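Local coordinates for putative uncharacterized protein (PDB 3PGB), which probably oxidises primary amines to aldehydes, using a copper ion and a topaquinone cofactor carried in each subunit, at residues A[217-222]-A[240-245]; A[248-253]-A[309-314]; A[508-513]-A[525-530]. All coordinates share one frame; numbering follows the deposited sequence.

How the interactions relate
The three contacts form a continuous patch, with centres 13 to 15 Å apart. Interaction 1 meets interaction 2 through Glu251, whose OE1 lies 3.0 Å from Trp222 NE1 in a probable hydrogen bond. Interaction 2 joins interaction 3 at Thr252: its OG1 is 2.6 Å from Ile508 O, and its O is 2.8 Å from Ser510 N. Interactions 1 and 3 touch where Trp222 CH2 packs on Gln509 NE2. The series approaches the copper site stepwise: the metal is about 14 Å from the side chain of Trp241, about 11 Å from that of Leu253 and about 6 Å from that of Ile508, which neighbours the copper ligands His532 and His698.

Interaction 1. Residues A[217-222]-A[240-245]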
ATOM      1  N   ASP A 217      16.970 -42.924   7.354  1.00 32.06           N
ATOM      2  CA  ASP A 217      16.867 -41.666   8.115  1.00 31.39           C
ATOM      3  C   ASP A 217      15.473 -41.052   8.016  1.00 30.57           C
ATOM      4  O   ASP A 217      14.956 -40.852   6.919  1.00 30.53           O
ATOM      5  CB  ASP A 217      17.885 -40.624   7.618  1.00 31.35           C
ATOM      6  CG  ASP A 217      19.287 -40.830   8.185  1.00 31.70           C
ATOM      7  OD1 ASP A 217      19.574 -41.902   8.768  1.00 32.75           O
ATOM      8  OD2 ASP A 217      20.121 -39.905   8.036  1.00 31.27           O
ATOM      9  N   THR A 218      14.880 -40.765   9.173  1.00 29.70           N
ATOM     10  CA  THR A 218      13.610 -40.047   9.263  1.00 29.17           C
ATOM     11  C   THR A 218      13.777 -38.649   9.884  1.00 28.66           C
ATOM     12  O   THR A 218      12.823 -37.871   9.926  1.00 28.45           O
ATOM     13  CB  THR A 218      12.598 -40.832  10.108  1.00 29.09           C
ATOM     14  OG1 THR A 218      13.174 -41.121  11.389  1.00 28.91           O
ATOM     15  CG2 THR A 218      12.215 -42.129   9.417  1.00 28.83           C
ATOM     16  N   LEU A 219      14.983 -38.342  10.366  1.00 28.00           N
ATOM     17  CA  LEU A 219      15.281 -37.047  10.978  1.00 27.53           C
ATOM     18  C   LEU A 219      16.387 -36.344  10.223  1.00 27.01           C
ATOM     19  O   LEU A 219      17.180 -36.979   9.535  1.00 26.99           O
ATOM     20  CB  LEU A 219      15.732 -37.219  12.433  1.00 27.51           C
ATOM     21  CG  LEU A 219      14.771 -37.896  13.407  1.00 27.45           C
ATOM     22  CD1 LEU A 219      15.411 -37.970  14.786  1.00 27.33           C
ATOM     23  CD2 LEU A 219      13.444 -37.164  13.463  1.00 27.32           C
ATOM     24  N   ASP A 220      16.445 -35.027  10.388  1.00 26.65           N
ATOM     25  CA  ASP A 220      17.473 -34.197   9.773  1.00 26.36           C
ATOM     26  C   ASP A 220      18.102 -33.294  10.831  1.00 25.87           C
ATOM     27  O   ASP A 220      17.445 -32.941  11.804  1.00 26.05           O
ATOM     28  CB  ASP A 220      16.846 -33.351   8.665  1.00 26.41           C
ATOM     29  CG  ASP A 220      17.864 -32.848   7.666  1.00 27.08           C
ATOM     30  OD1 ASP A 220      17.700 -31.700   7.191  1.00 27.84           O
ATOM     31  OD2 ASP A 220      18.818 -33.596   7.348  1.00 27.25           O
ATOM     32  N   ILE A 221      19.366 -32.926  10.635  1.00 25.33           N
ATOM     33  CA  ILE A 221      20.087 -32.049  11.560  1.00 24.78           C
ATOM     34  C   ILE A 221      20.680 -30.839  10.836  1.00 24.41           C
ATOM     35  O   ILE A 221      21.451 -30.987   9.880  1.00 24.34           O
ATOM     36  CB  ILE A 221      21.250 -32.787  12.248  1.00 24.83           C
ATOM     37  CG1 ILE A 221      20.745 -34.019  13.005  1.00 24.78           C
ATOM     38  CG2 ILE A 221      21.989 -31.844  13.199  1.00 24.74           C
ATOM     39  CD1 ILE A 221      21.858 -34.881  13.556  1.00 24.57           C
ATOM     40  N   TRP A 222      20.319 -29.645  11.297  1.00 23.84           N
ATOM     41  CA  TRP A 222      20.929 -28.406  10.823  1.00 23.43           C
ATOM     42  C   TRP A 222      20.590 -27.263  11.771  1.00 23.18           C
ATOM     43  O   TRP A 222      19.741 -27.421  12.652  1.00 23.12           O
ATOM     44  CB  TRP A 222      20.505 -28.072   9.389  1.00 23.43           C
ATOM     45  CG  TRP A 222      19.031 -27.971   9.156  1.00 23.35           C
ATOM     46  CD1 TRP A 222      18.153 -29.001   9.028  1.00 22.94           C
ATOM     47  CD2 TRP A 222      18.271 -26.770   8.963  1.00 23.39           C
ATOM     48  NE1 TRP A 222      16.892 -28.522   8.785  1.00 23.12           N
ATOM     49  CE2 TRP A 222      16.934 -27.155   8.743  1.00 23.24           C
ATOM     50  CE3 TRP A 222      18.591 -25.410   8.960  1.00 23.65           C
ATOM     51  CZ2 TRP A 222      15.913 -26.230   8.532  1.00 23.58           C
ATOM     52  CZ3 TRP A 222      17.574 -24.485   8.751  1.00 24.29           C
ATOM     53  CH2 TRP A 222      16.250 -24.901   8.541  1.00 24.02           C
ATOM     54  N   PHE A 240      17.518 -31.026  15.746  1.00 21.10           N
ATOM     55  CA  PHE A 240      16.888 -32.089  14.977  1.00 21.12           C
ATOM     56  C   PHE A 240      15.587 -31.567  14.352  1.00 21.29           C
ATOM     57  O   PHE A 240      14.854 -30.812  14.983  1.00 20.96           O
ATOM     58  CB  PHE A 240      16.617 -33.314  15.855  1.00 21.14           C
ATOM     59  CG  PHE A 240      17.857 -34.097  16.197  1.00 21.23           C
ATOM     60  CD1 PHE A 240      18.187 -35.243  15.483  1.00 21.25           C
ATOM     61  CD2 PHE A 240      18.697 -33.684  17.224  1.00 21.04           C
ATOM     62  CE1 PHE A 240      19.325 -35.968  15.789  1.00 21.21           C
ATOM     63  CE2 PHE A 240      19.843 -34.400  17.535  1.00 21.19           C
ATOM     64  CZ  PHE A 240      20.154 -35.549  16.821  1.00 21.43           C
ATOM     65  N   TRP A 241      15.329 -31.950  13.101  1.00 21.58           N
ATOM     66  CA  TRP A 241      14.050 -31.678  12.440  1.00 21.99           C
ATOM     67  C   TRP A 241      13.435 -32.981  11.955  1.00 22.30           C
ATOM     68  O   TRP A 241      14.158 -33.930  11.653  1.00 22.38           O
ATOM     69  CB  TRP A 241      14.236 -30.763  11.230  1.00 21.87           C
ATOM     70  CG  TRP A 241      14.933 -29.481  11.504  1.00 21.63           C
ATOM     71  CD1 TRP A 241      16.259 -29.308  11.768  1.00 21.64           C
ATOM     72  CD2 TRP A 241      14.348 -28.177  11.508  1.00 21.38           C
ATOM     73  NE1 TRP A 241      16.535 -27.973  11.950  1.00 21.53           N
ATOM     74  CE2 TRP A 241      15.378 -27.258  11.791  1.00 21.64           C
ATOM     75  CE3 TRP A 241      13.050 -27.694  11.302  1.00 21.39           C
ATOM     76  CZ2 TRP A 241      15.150 -25.884  11.873  1.00 21.72           C
ATOM     77  CZ3 TRP A 241      12.823 -26.331  11.385  1.00 21.08           C
ATOM     78  CH2 TRP A 241      13.866 -25.444  11.671  1.00 21.68           C
ATOM     79  N   ASN A 242      12.109 -33.022  11.871  1.00 22.81           N
ATOM     80  CA  ASN A 242      11.413 -34.114  11.179  1.00 23.32           C
ATOM     81  C   ASN A 242      11.451 -33.897   9.670  1.00 23.87           C
ATOM     82  O   ASN A 242      11.415 -32.768   9.198  1.00 23.78           O
ATOM     83  CB  ASN A 242       9.951 -34.246  11.645  1.00 23.17           C
ATOM     84  CG  ASN A 242       9.684 -35.539  12.409  1.00 22.64           C
ATOM     85  OD1 ASN A 242      10.366 -36.549  12.208  1.00 22.11           O
ATOM     86  ND2 ASN A 242       8.674 -35.515  13.279  1.00 20.50           N
ATOM     87  N   MET A 243      11.523 -34.989   8.922  1.00 24.81           N
ATOM     88  CA  MET A 243      11.550 -34.920   7.471  1.00 25.72           C
ATOM     89  C   MET A 243      10.131 -34.842   6.917  1.00 26.13           C
ATOM     90  O   MET A 243       9.193 -35.404   7.494  1.00 26.05           O
ATOM     91  CB  MET A 243      12.306 -36.121   6.883  1.00 25.93           C
ATOM     92  CG  MET A 243      13.825 -35.986   6.992  1.00 27.17           C
ATOM     93  SD  MET A 243      14.770 -37.283   6.166  1.00 29.78           S
ATOM     94  CE  MET A 243      14.420 -36.931   4.436  1.00 30.37           C
ATOM     95  N   ALA A 244       9.985 -34.130   5.804  1.00 26.86           N
ATOM     96  CA  ALA A 244       8.702 -34.010   5.118  1.00 27.60           C
ATOM     97  C   ALA A 244       8.451 -35.265   4.313  1.00 28.30           C
ATOM     98  O   ALA A 244       9.388 -35.994   3.982  1.00 28.53           O
ATOM     99  CB  ALA A 244       8.694 -32.793   4.199  1.00 27.56           C
ATOM    100  N   ASP A 245       7.184 -35.510   3.990  1.00 29.24           N
ATOM    101  CA  ASP A 245       6.810 -36.628   3.125  1.00 29.89           C
ATOM    102  C   ASP A 245       7.391 -36.408   1.729  1.00 30.46           C
ATOM    103  O   ASP A 245       7.747 -35.283   1.362  1.00 30.44           O
ATOM    104  CB  ASP A 245       5.285 -36.772   3.044  1.00 30.05           C
ATOM    105  CG  ASP A 245       4.636 -37.032   4.408  1.00 30.23           C
ATOM    106  OD1 ASP A 245       5.298 -37.614   5.296  1.00 29.10           O
ATOM    107  OD2 ASP A 245       3.453 -36.652   4.582  1.00 30.73           O
TER
HETATM  108  O   HOH W   1      11.031 -39.258  12.628  1.00 27.35           O
HETATM  109  O   HOH W   2      10.124 -38.063   9.654  1.00 34.42           O
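One face of the Trp222 indole lies over one face of the Trp241 indole in an offset stack, the five-membered rings 3.7 Å apart between centroids and their planes 7° from parallel. Trp222 NE1 sits over Trp241 CD1, and further out CZ2 of each ring lies against CZ2 of the other. At the edge of the Trp241 ring, in its plane, are two carbonyl oxygens, Asp220 O and Trp222 O; NE1 of Trp241 gives Trp222 O a weak bond of 3.3 Å. The two indole NE1 atoms, although close, are both donors, and that of Trp222 turns to Glu251. The Phe240 ring carries Ile221 CG1 over one face, a CH-pi contact of 4.0 Å to the centroid, while Ile221 CD1 reaches Phe240 CE1 at 3.5 Å. Leu219 CD1 approaches the same ring obliquely.

These residues belong to the antiparallel hairpin of strands 219-223 and 235-242, which opens a five-stranded sheet consistent with the N3 domain of copper amine oxidases. Asp220 and Trp241 form a hydrogen-bonded pair of it, with Asp220 N 2.8 Å from Trp241 O and Trp241 N 2.7 Å from Asp220 O. Leu219, Ile221 and Phe240 share the face covered by helices 186-198 and 200-207.

Beyond the strands, Met243 N makes a weak bond to Thr218 O, and Met243 CB and CG lie against that oxygen, CB at 3.5 Å. Two waters link Asn242 OD1 to Thr218, one to OG1 and one to the carbonyl O; Asn242 ND2 binds Asn305 O.

Interaction 2. Residues A[248-253]-A[309-314]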
ATOM      1  N   PHE A 248       7.009 -33.160  -0.879  1.00 29.21           N
ATOM      2  CA  PHE A 248       6.542 -31.962  -0.170  1.00 28.39           C
ATOM      3  C   PHE A 248       7.746 -31.211   0.415  1.00 27.25           C
ATOM      4  O   PHE A 248       8.740 -31.828   0.784  1.00 27.23           O
ATOM      5  CB  PHE A 248       5.540 -32.335   0.921  1.00 28.36           C
ATOM      6  CG  PHE A 248       4.210 -32.803   0.386  1.00 28.92           C
ATOM      7  CD1 PHE A 248       3.319 -31.895  -0.182  1.00 28.74           C
ATOM      8  CD2 PHE A 248       3.849 -34.150   0.445  1.00 29.56           C
ATOM      9  CE1 PHE A 248       2.090 -32.314  -0.678  1.00 28.61           C
ATOM     10  CE2 PHE A 248       2.619 -34.583  -0.052  1.00 29.32           C
ATOM     11  CZ  PHE A 248       1.738 -33.659  -0.614  1.00 29.29           C
ATOM     12  N   ASP A 249       7.663 -29.885   0.485  1.00 25.90           N
ATOM     13  CA  ASP A 249       8.797 -29.066   0.936  1.00 25.03           C
ATOM     14  C   ASP A 249       8.509 -28.403   2.292  1.00 24.18           C
ATOM     15  O   ASP A 249       8.711 -27.197   2.472  1.00 23.94           O
ATOM     16  CB  ASP A 249       9.134 -28.009  -0.130  1.00 24.91           C
ATOM     17  CG  ASP A 249      10.558 -27.485  -0.012  1.00 24.30           C
ATOM     18  OD1 ASP A 249      11.477 -28.282   0.260  1.00 23.96           O
ATOM     19  OD2 ASP A 249      10.756 -26.273  -0.205  1.00 23.66           O
ATOM     20  N   SER A 250       8.073 -29.210   3.255  1.00 23.07           N
ATOM     21  CA  SER A 250       7.517 -28.686   4.499  1.00 22.39           C
ATOM     22  C   SER A 250       8.414 -28.849   5.741  1.00 21.62           C
ATOM     23  O   SER A 250       7.940 -28.667   6.862  1.00 21.49           O
ATOM     24  CB  SER A 250       6.166 -29.362   4.747  1.00 22.49           C
ATOM     25  OG  SER A 250       6.331 -30.758   4.936  1.00 22.40           O
ATOM     26  N   GLU A 251       9.697 -29.156   5.557  1.00 20.77           N
ATOM     27  CA  GLU A 251      10.569 -29.467   6.693  1.00 20.10           C
ATOM     28  C   GLU A 251      10.736 -28.302   7.664  1.00 19.40           C
ATOM     29  O   GLU A 251      10.791 -28.510   8.878  1.00 18.94           O
ATOM     30  CB  GLU A 251      11.946 -29.938   6.231  1.00 20.31           C
ATOM     31  CG  GLU A 251      12.859 -30.351   7.399  1.00 20.58           C
ATOM     32  CD  GLU A 251      14.138 -31.032   6.953  1.00 21.07           C
ATOM     33  OE1 GLU A 251      15.199 -30.706   7.525  1.00 21.22           O
ATOM     34  OE2 GLU A 251      14.088 -31.880   6.034  1.00 21.13           O
ATOM     35  N   THR A 252      10.805 -27.080   7.137  1.00 18.64           N
ATOM     36  CA  THR A 252      10.965 -25.901   7.988  1.00 18.03           C
ATOM     37  C   THR A 252       9.766 -25.669   8.929  1.00 17.51           C
ATOM     38  O   THR A 252       9.845 -24.822   9.808  1.00 17.55           O
ATOM     39  CB  THR A 252      11.256 -24.609   7.168  1.00 18.19           C
ATOM     40  OG1 THR A 252      10.076 -24.184   6.471  1.00 18.18           O
ATOM     41  CG2 THR A 252      12.394 -24.830   6.178  1.00 17.82           C
ATOM     42  N   LEU A 253       8.673 -26.411   8.739  1.00 17.03           N
ATOM     43  CA  LEU A 253       7.562 -26.460   9.702  1.00 16.72           C
ATOM     44  C   LEU A 253       7.645 -27.613  10.712  1.00 16.57           C
ATOM     45  O   LEU A 253       6.696 -27.828  11.457  1.00 16.62           O
ATOM     46  CB  LEU A 253       6.222 -26.585   8.969  1.00 16.50           C
ATOM     47  CG  LEU A 253       5.833 -25.456   8.015  1.00 16.18           C
ATOM     48  CD1 LEU A 253       4.431 -25.705   7.477  1.00 14.47           C
ATOM     49  CD2 LEU A 253       5.931 -24.095   8.694  1.00 15.05           C
ATOM     50  N   ALA A 309      -1.324 -32.897   5.980  1.00 19.83           N
ATOM     51  CA  ALA A 309      -2.011 -31.949   5.084  1.00 19.63           C
ATOM     52  C   ALA A 309      -1.887 -30.489   5.537  1.00 19.32           C
ATOM     53  O   ALA A 309      -1.755 -29.585   4.706  1.00 19.25           O
ATOM     54  CB  ALA A 309      -3.485 -32.330   4.942  1.00 19.57           C
ATOM     55  N   TRP A 310      -1.931 -30.281   6.854  1.00 19.03           N
ATOM     56  CA  TRP A 310      -1.786 -28.957   7.469  1.00 18.63           C
ATOM     57  C   TRP A 310      -0.545 -28.192   7.001  1.00 18.31           C
ATOM     58  O   TRP A 310      -0.575 -26.963   6.926  1.00 18.11           O
ATOM     59  CB  TRP A 310      -1.755 -29.083   9.000  1.00 18.53           C
ATOM     60  CG  TRP A 310      -0.513 -29.752   9.550  1.00 18.59           C
ATOM     61  CD1 TRP A 310      -0.315 -31.090   9.742  1.00 18.98           C
ATOM     62  CD2 TRP A 310       0.695 -29.106   9.981  1.00 18.81           C
ATOM     63  NE1 TRP A 310       0.939 -31.319  10.271  1.00 18.58           N
ATOM     64  CE2 TRP A 310       1.578 -30.118  10.426  1.00 18.66           C
ATOM     65  CE3 TRP A 310       1.112 -27.772  10.043  1.00 18.49           C
ATOM     66  CZ2 TRP A 310       2.850 -29.835  10.916  1.00 18.57           C
ATOM     67  CZ3 TRP A 310       2.380 -27.494  10.534  1.00 18.42           C
ATOM     68  CH2 TRP A 310       3.232 -28.524  10.963  1.00 18.55           C
ATOM     69  N   ALA A 311       0.535 -28.918   6.703  1.00 18.03           N
ATOM     70  CA  ALA A 311       1.794 -28.314   6.243  1.00 17.89           C
ATOM     71  C   ALA A 311       1.978 -28.333   4.721  1.00 17.82           C
ATOM     72  O   ALA A 311       3.025 -27.923   4.220  1.00 17.51           O
ATOM     73  CB  ALA A 311       2.978 -29.008   6.913  1.00 17.80           C
ATOM     74  N   HIS A 312       0.968 -28.798   3.991  1.00 18.03           N
ATOM     75  CA  HIS A 312       1.060 -28.923   2.538  1.00 18.22           C
ATOM     76  C   HIS A 312       0.223 -27.858   1.841  1.00 18.55           C
ATOM     77  O   HIS A 312      -0.740 -27.354   2.402  1.00 18.44           O
ATOM     78  CB  HIS A 312       0.615 -30.317   2.107  1.00 18.18           C
ATOM     79  CG  HIS A 312       1.484 -31.415   2.633  1.00 18.49           C
ATOM     80  ND1 HIS A 312       1.132 -32.745   2.553  1.00 18.85           N
ATOM     81  CD2 HIS A 312       2.688 -31.381   3.251  1.00 18.34           C
ATOM     82  CE1 HIS A 312       2.086 -33.482   3.090  1.00 18.61           C
ATOM     83  NE2 HIS A 312       3.041 -32.679   3.522  1.00 17.98           N
ATOM     84  N   THR A 313       0.586 -27.539   0.602  1.00 19.18           N
ATOM     85  CA  THR A 313       0.013 -26.395  -0.118  1.00 19.64           C
ATOM     86  C   THR A 313      -1.188 -26.741  -0.998  1.00 20.03           C
ATOM     87  O   THR A 313      -1.868 -25.839  -1.492  1.00 20.34           O
ATOM     88  CB  THR A 313       1.078 -25.739  -0.996  1.00 19.61           C
ATOM     89  OG1 THR A 313       1.627 -26.720  -1.885  1.00 19.38           O
ATOM     90  CG2 THR A 313       2.187 -25.163  -0.128  1.00 19.63           C
ATOM     91  N   GLU A 314      -1.422 -28.036  -1.205  1.00 20.45           N
ATOM     92  CA  GLU A 314      -2.600 -28.555  -1.919  1.00 20.87           C
ATOM     93  C   GLU A 314      -3.919 -27.929  -1.447  1.00 20.48           C
ATOM     94  O   GLU A 314      -4.032 -27.466  -0.307  1.00 20.41           O
ATOM     95  CB  GLU A 314      -2.688 -30.085  -1.730  1.00 21.32           C
ATOM     96  CG  GLU A 314      -2.834 -30.527  -0.240  1.00 23.25           C
ATOM     97  CD  GLU A 314      -2.791 -32.053  -0.011  1.00 25.88           C
ATOM     98  OE1 GLU A 314      -3.283 -32.494   1.061  1.00 26.93           O
ATOM     99  OE2 GLU A 314      -2.267 -32.805  -0.875  1.00 26.03           O
TER
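Phe248 and His312 stack face to face, ring centroids 3.4 Å apart and planes inclined by only 6°. His312 ND1 lies over the centre of the phenyl ring and Phe248 CG over the centre of the imidazole, so the overlap is nearly complete; the closest atoms are Phe248 CD2 and His312 CE1, at 3.2 Å. The two side chains nevertheless arrive at about a right angle to each other. With Phe248 CG anti to the carbonyl carbon (chi1 -71°), that atom enters the stack 3.3 Å from His312 NE2. Glu314 OE2 stands near the far end of the phenyl ring, 4.1 Å from Phe248 CZ.

Apolar contacts occupy the other end. Leu253 CD1 presses on Ala311 CB at 3.7 Å, and Leu253 CB faces Trp310 CH2. The same methyl of Ala311 also meets Ser250 CB and covers the centre of one face of the neighbouring Trp310 indole, a ring that stacks in addition with His524.

Each segment contains a short 3-10 turn, closed by Leu253 N to Ser250 O (3.0 Å) in one and by His312 N to Ala309 O (2.9 Å) in the other. Both are in loops of the DUF1965 family region: 248-253 connects two adjacent strands of the antiparallel sheet, and 309-314 follows helix 287-294.

Polar groups approach apolar atoms across the contact: Leu253 O lies at the indole edge, 3.6 Å from Trp310 CH2, and Ala311 O is close to Ser250 CB. Asp307 ties the two segments together indirectly, one carboxylate oxygen bonding Ser250 OG and the other His312 NE2, an arrangement that may favour a protonated imidazole. On the second subunit, Arg738 packs on Phe248 and His459 bonds Asp249.

Interaction 3. Residues A[508-513]-A[525-530]; sequences IQSAYY and DSLSGS
Ser528 N reaches Ala511 O at 2.8 Å, nearly along the C=O axis, and Ala511 N returns a bond of 3.1 Å to Ser528 O. The hydroxyl of Ser510 also approaches Ser528 O, but its modelled position is doubtful. The reciprocal couple makes Ala511 and Ser528 a hydrogen-bonded antiparallel pair, joining strand 511-512 to strand 527-528, the middle one of a small three-stranded sheet. Tyr513 N adds a weak bond of 3.4 Å to Ser526 O, an oxygen that also accepts from Asn305 ND2.

Ser528 OG, anti to its backbone N (chi1 170°), accepts from Ser530 N at 3.0 Å, an ST turn over Ser528-Ser530. Ser530 lies beside Ala511, with Ser530 OG 3.6 Å from Ala511 CB; that hydroxyl bonds Gln396. Further along, a water donates to both Gln509 O and Gly529 O, bridging the two segments beside Gly529. Ile508 CD1 packs on Gly529 O at 3.7 Å, close to the copper ligands. At the other end, Tyr513 CD2 lies against Ser526 CA (3.6 Å), the ring oblique to it.

The ST turn lies two residues before the copper ligand His532, and in this buried contact backbone bonds and one bridging water satisfy the carbonyls of Gln509, Ala511, Ser528 and Gly529.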
ATOM      1  N   ILE A 508       7.414 -20.693   6.266  1.00 13.92           N
ATOM      2  CA  ILE A 508       8.109 -20.001   7.327  1.00 14.10           C
ATOM      3  C   ILE A 508       9.172 -20.939   7.896  1.00 14.73           C
ATOM      4  O   ILE A 508       9.040 -22.160   7.806  1.00 14.77           O
ATOM      5  CB  ILE A 508       7.140 -19.504   8.435  1.00 13.97           C
ATOM      6  CG1 ILE A 508       6.544 -20.667   9.236  1.00 13.88           C
ATOM      7  CG2 ILE A 508       6.038 -18.647   7.825  1.00 13.42           C
ATOM      8  CD1 ILE A 508       5.700 -20.221  10.440  1.00 13.79           C
ATOM      9  N   GLN A 509      10.236 -20.373   8.454  1.00 15.34           N
ATOM     10  CA  GLN A 509      11.168 -21.169   9.230  1.00 15.60           C
ATOM     11  C   GLN A 509      10.665 -21.178  10.657  1.00 15.93           C
ATOM     12  O   GLN A 509      10.743 -20.173  11.373  1.00 16.04           O
ATOM     13  CB  GLN A 509      12.598 -20.656   9.156  1.00 15.59           C
ATOM     14  CG  GLN A 509      13.566 -21.658   9.747  1.00 15.97           C
ATOM     15  CD  GLN A 509      14.996 -21.272   9.543  1.00 16.56           C
ATOM     16  OE1 GLN A 509      15.659 -20.816  10.472  1.00 18.67           O
ATOM     17  NE2 GLN A 509      15.488 -21.441   8.325  1.00 16.29           N
ATOM     18  N   SER A 510      10.161 -22.341  11.051  1.00 16.25           N
ATOM     19  CA  SER A 510       9.396 -22.516  12.273  1.00 16.31           C
ATOM     20  C   SER A 510      10.297 -22.551  13.500  1.00 16.00           C
ATOM     21  O   SER A 510      11.517 -22.481  13.386  1.00 16.26           O
ATOM     22  CB  SER A 510       8.613 -23.823  12.154  1.00 16.38           C
ATOM     23  OG  SER A 510       7.756 -24.032  13.246  1.00 18.53           O
ATOM     24  N   ALA A 511       9.681 -22.640  14.674  1.00 15.80           N
ATOM     25  CA  ALA A 511      10.399 -22.813  15.934  1.00 15.63           C
ATOM     26  C   ALA A 511       9.630 -23.793  16.805  1.00 15.58           C
ATOM     27  O   ALA A 511       8.401 -23.839  16.749  1.00 15.68           O
ATOM     28  CB  ALA A 511      10.552 -21.479  16.646  1.00 15.61           C
ATOM     29  N   TYR A 512      10.349 -24.585  17.598  1.00 15.55           N
ATOM     30  CA  TYR A 512       9.712 -25.529  18.518  1.00 15.36           C
ATOM     31  C   TYR A 512       8.964 -24.753  19.592  1.00 15.44           C
ATOM     32  O   TYR A 512       9.437 -23.716  20.059  1.00 15.71           O
ATOM     33  CB  TYR A 512      10.745 -26.469  19.151  1.00 15.33           C
ATOM     34  CG  TYR A 512      10.141 -27.715  19.767  1.00 14.50           C
ATOM     35  CD1 TYR A 512       9.560 -28.702  18.967  1.00 14.26           C
ATOM     36  CD2 TYR A 512      10.157 -27.914  21.140  1.00 13.94           C
ATOM     37  CE1 TYR A 512       9.006 -29.850  19.524  1.00 13.79           C
ATOM     38  CE2 TYR A 512       9.603 -29.051  21.709  1.00 14.38           C
ATOM     39  CZ  TYR A 512       9.036 -30.016  20.895  1.00 14.30           C
ATOM     40  OH  TYR A 512       8.495 -31.137  21.463  1.00 13.95           O
ATOM     41  N   TYR A 513       7.794 -25.253  19.976  1.00 15.68           N
ATOM     42  CA  TYR A 513       6.879 -24.498  20.843  1.00 15.50           C
ATOM     43  C   TYR A 513       7.417 -24.314  22.252  1.00 15.74           C
ATOM     44  O   TYR A 513       7.170 -23.284  22.880  1.00 15.89           O
ATOM     45  CB  TYR A 513       5.510 -25.178  20.915  1.00 15.36           C
ATOM     46  CG  TYR A 513       5.392 -26.267  21.963  1.00 15.42           C
ATOM     47  CD1 TYR A 513       4.743 -26.027  23.171  1.00 15.63           C
ATOM     48  CD2 TYR A 513       5.929 -27.537  21.746  1.00 15.62           C
ATOM     49  CE1 TYR A 513       4.631 -27.021  24.140  1.00 16.02           C
ATOM     50  CE2 TYR A 513       5.819 -28.542  22.706  1.00 15.72           C
ATOM     51  CZ  TYR A 513       5.170 -28.277  23.899  1.00 15.97           C
ATOM     52  OH  TYR A 513       5.059 -29.262  24.849  1.00 15.24           O
ATOM     53  N   ASP A 525       0.176 -28.134  16.978  1.00 17.10           N
ATOM     54  CA  ASP A 525       0.319 -29.073  18.109  1.00 17.30           C
ATOM     55  C   ASP A 525       1.608 -28.879  18.910  1.00 16.74           C
ATOM     56  O   ASP A 525       1.575 -28.839  20.138  1.00 16.69           O
ATOM     57  CB  ASP A 525       0.215 -30.535  17.640  1.00 17.58           C
ATOM     58  CG  ASP A 525      -1.072 -30.823  16.856  1.00 19.47           C
ATOM     59  OD1 ASP A 525      -1.484 -32.008  16.792  1.00 21.83           O
ATOM     60  OD2 ASP A 525      -1.668 -29.872  16.295  1.00 21.08           O
ATOM     61  N   SER A 526       2.733 -28.747  18.216  1.00 16.44           N
ATOM     62  CA  SER A 526       4.021 -28.497  18.872  1.00 16.12           C
ATOM     63  C   SER A 526       4.843 -27.452  18.118  1.00 16.04           C
ATOM     64  O   SER A 526       6.078 -27.522  18.075  1.00 15.66           O
ATOM     65  CB  SER A 526       4.799 -29.808  19.008  1.00 16.15           C
ATOM     66  OG  SER A 526       4.116 -30.699  19.869  1.00 15.85           O
ATOM     67  N   LEU A 527       4.146 -26.465  17.552  1.00 16.07           N
ATOM     68  CA  LEU A 527       4.752 -25.516  16.621  1.00 15.96           C
ATOM     69  C   LEU A 527       4.602 -24.073  17.082  1.00 15.94           C
ATOM     70  O   LEU A 527       3.511 -23.649  17.456  1.00 16.00           O
ATOM     71  CB  LEU A 527       4.122 -25.661  15.233  1.00 15.90           C
ATOM     72  CG  LEU A 527       4.950 -25.109  14.069  1.00 15.89           C
ATOM     73  CD1 LEU A 527       6.191 -25.956  13.905  1.00 16.17           C
ATOM     74  CD2 LEU A 527       4.156 -25.089  12.779  1.00 15.33           C
ATOM     75  N   SER A 528       5.710 -23.335  17.052  1.00 15.86           N
ATOM     76  CA  SER A 528       5.692 -21.891  17.212  1.00 15.49           C
ATOM     77  C   SER A 528       5.918 -21.230  15.868  1.00 15.16           C
ATOM     78  O   SER A 528       6.789 -21.642  15.102  1.00 14.74           O
ATOM     79  CB  SER A 528       6.778 -21.426  18.173  1.00 15.59           C
ATOM     80  OG  SER A 528       6.891 -20.014  18.138  1.00 15.85           O
ATOM     81  N   GLY A 529       5.137 -20.191  15.595  1.00 14.86           N
ATOM     82  CA  GLY A 529       5.306 -19.417  14.384  1.00 14.74           C
ATOM     83  C   GLY A 529       6.622 -18.672  14.378  1.00 14.70           C
ATOM     84  O   GLY A 529       7.148 -18.375  13.308  1.00 14.67           O
ATOM     85  N   SER A 530       7.150 -18.384  15.574  1.00 14.64           N
ATOM     86  CA  SER A 530       8.443 -17.716  15.758  1.00 14.38           C
ATOM     87  C   SER A 530       8.295 -16.226  15.450  1.00 14.68           C
ATOM     88  O   SER A 530       7.181 -15.689  15.488  1.00 14.82           O
ATOM     89  CB  SER A 530       9.538 -18.374  14.898  1.00 14.63           C
ATOM     90  OG  SER A 530      10.842 -18.149  15.412  1.00 13.69           O
TER
HETATM   91  O   HOH W   3       9.310 -17.531  11.541  1.00 12.70           O